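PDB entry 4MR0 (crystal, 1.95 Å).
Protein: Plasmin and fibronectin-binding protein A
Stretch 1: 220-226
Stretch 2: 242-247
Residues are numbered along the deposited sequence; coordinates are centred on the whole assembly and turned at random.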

# COMPACT_ATOMS: atom_id res chain seq x y z
N THR A 220 -13.07 -15.58 4.19
CA THR A 220 -12.08 -14.94 5.04
C THR A 220 -10.79 -15.74 4.96
O THR A 220 -10.82 -16.95 4.72
CB THR A 220 -12.55 -14.94 6.52
OG1 THR A 220 -13.75 -14.17 6.64
CG2 THR A 220 -11.47 -14.37 7.43
N ILE A 221 -9.67 -15.05 5.12
CA ILE A 221 -8.38 -15.71 5.17
C ILE A 221 -7.80 -15.23 6.49
O ILE A 221 -7.49 -14.05 6.63
CB ILE A 221 -7.43 -15.29 4.02
CG1 ILE A 221 -7.99 -15.75 2.68
CG2 ILE A 221 -6.05 -15.90 4.24
CD1 ILE A 221 -7.13 -15.35 1.47
N ASP A 222 -7.71 -16.13 7.46
CA ASP A 222 -7.17 -15.80 8.77
C ASP A 222 -5.67 -16.04 8.68
O ASP A 222 -5.21 -17.17 8.72
CB ASP A 222 -7.77 -16.72 9.83
CG ASP A 222 -7.43 -16.29 11.25
OD1 ASP A 222 -6.40 -15.62 11.44
OD2 ASP A 222 -8.19 -16.65 12.18
N MET A 223 -4.90 -14.97 8.55
CA MET A 223 -3.47 -15.13 8.44
C MET A 223 -2.87 -15.59 9.77
O MET A 223 -1.67 -15.85 9.88
CB MET A 223 -2.87 -13.83 7.93
CG MET A 223 -3.38 -13.47 6.53
SD MET A 223 -2.79 -11.89 5.83
CE MET A 223 -4.06 -10.74 6.69
N ASN A 224 -3.74 -15.68 10.78
CA ASN A 224 -3.42 -16.21 12.11
C ASN A 224 -2.19 -15.63 12.80
O ASN A 224 -1.44 -16.35 13.47
CB ASN A 224 -3.26 -17.73 11.94
CG ASN A 224 -3.59 -18.52 13.20
OD1 ASN A 224 -4.24 -18.02 14.13
ND2 ASN A 224 -3.17 -19.78 13.22
N GLY A 225 -2.00 -14.32 12.69
CA GLY A 225 -0.82 -13.70 13.29
C GLY A 225 -0.91 -13.05 14.66
O GLY A 225 0.07 -12.44 15.10
N ALA A 226 -2.04 -13.16 15.34
CA ALA A 226 -2.19 -12.55 16.67
C ALA A 226 -1.02 -12.93 17.58
O ALA A 226 -0.53 -14.07 17.53
CB ALA A 226 -3.52 -12.96 17.30
N SER A 242 6.85 -13.84 9.78
CA SER A 242 5.80 -13.00 9.19
C SER A 242 4.75 -13.90 8.52
O SER A 242 5.05 -15.04 8.17
CB SER A 242 6.38 -12.06 8.13
OG SER A 242 6.77 -12.76 6.96
N SER A 243 3.52 -13.42 8.38
CA SER A 243 2.49 -14.20 7.73
C SER A 243 1.76 -13.31 6.73
O SER A 243 1.67 -12.09 6.91
CB SER A 243 1.50 -14.79 8.74
OG SER A 243 0.67 -13.79 9.31
N GLY A 244 1.26 -13.94 5.66
CA GLY A 244 0.55 -13.22 4.62
C GLY A 244 -0.46 -14.15 3.96
O GLY A 244 -0.57 -15.32 4.35
N ALA A 245 -1.19 -13.65 2.97
CA ALA A 245 -2.19 -14.48 2.29
C ALA A 245 -1.83 -14.85 0.85
O ALA A 245 -2.00 -16.01 0.45
CB ALA A 245 -3.55 -13.77 2.30
N PHE A 246 -1.35 -13.88 0.08
CA PHE A 246 -1.03 -14.11 -1.32
C PHE A 246 0.36 -13.64 -1.75
O PHE A 246 0.81 -12.57 -1.36
CB PHE A 246 -2.04 -13.39 -2.22
CG PHE A 246 -3.42 -14.00 -2.23
CD1 PHE A 246 -3.72 -15.06 -3.08
CD2 PHE A 246 -4.42 -13.50 -1.41
CE1 PHE A 246 -5.00 -15.60 -3.12
CE2 PHE A 246 -5.71 -14.03 -1.44
CZ PHE A 246 -6.00 -15.08 -2.30
N ALA A 247 1.02 -14.46 -2.56
CA ALA A 247 2.32 -14.12 -3.14
C ALA A 247 2.07 -14.34 -4.63
O ALA A 247 2.11 -15.46 -5.13
CB ALA A 247 3.41 -15.05 -2.64

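A single hydrogen bond joins these two segments, and it runs from a side chain to the backbone: Ser243 OG donates to Met223 O at 3.2 Å. No backbone-to-backbone hydrogen bond crosses the contact, although the touching parts run in nearly opposite directions, their end-to-end vectors lying 156° apart. The nearest CA atoms across the interface, those of Met223 and Gly244, are 5.9 Å apart. The remaining direct contacts are chiefly apolar, within a modest buried surface of 265 Å² summed over both sides.

The serine reaches its acceptor because its CA-to-CB bond points toward the first stretch and chi1 is 71° (p). The 3.2 Å separation is long for a hydrogen bond of this type. The same hydroxyl is also hydrogen-bonded elsewhere in the structure.

Met223 contributes the largest covered area, 73 Å². With chi1 at -62° (m), chi2 at 178° (t) and chi3 at -83° (m), its side chain brings the sulfur over the backbone of the second stretch: Met223 SD lies 3.7 Å from Gly244 C and equally 3.7 Å from Ala245 N. Gly244 has no side chain, so its contact is made through the main chain. The sulfur also packs against the next residue's methyl, with Met223 SD to Ala245 CB at 4.1 Å.

Ile221, in the strand 220-222, packs against two neighbours. Ile221 CG2 and Ile221 CD1 both lie near Ala245 CB, at 3.8 and 4.0 Å respectively. With chi2 at 179° (t), Ile221 CD1 also comes within 3.5 Å of Phe246 CE2. The approach to the ring is oblique. The Phe246 CA-to-CB bond points sideways, but the end of the side chain comes nearer. The chain turns a corner at Ala245.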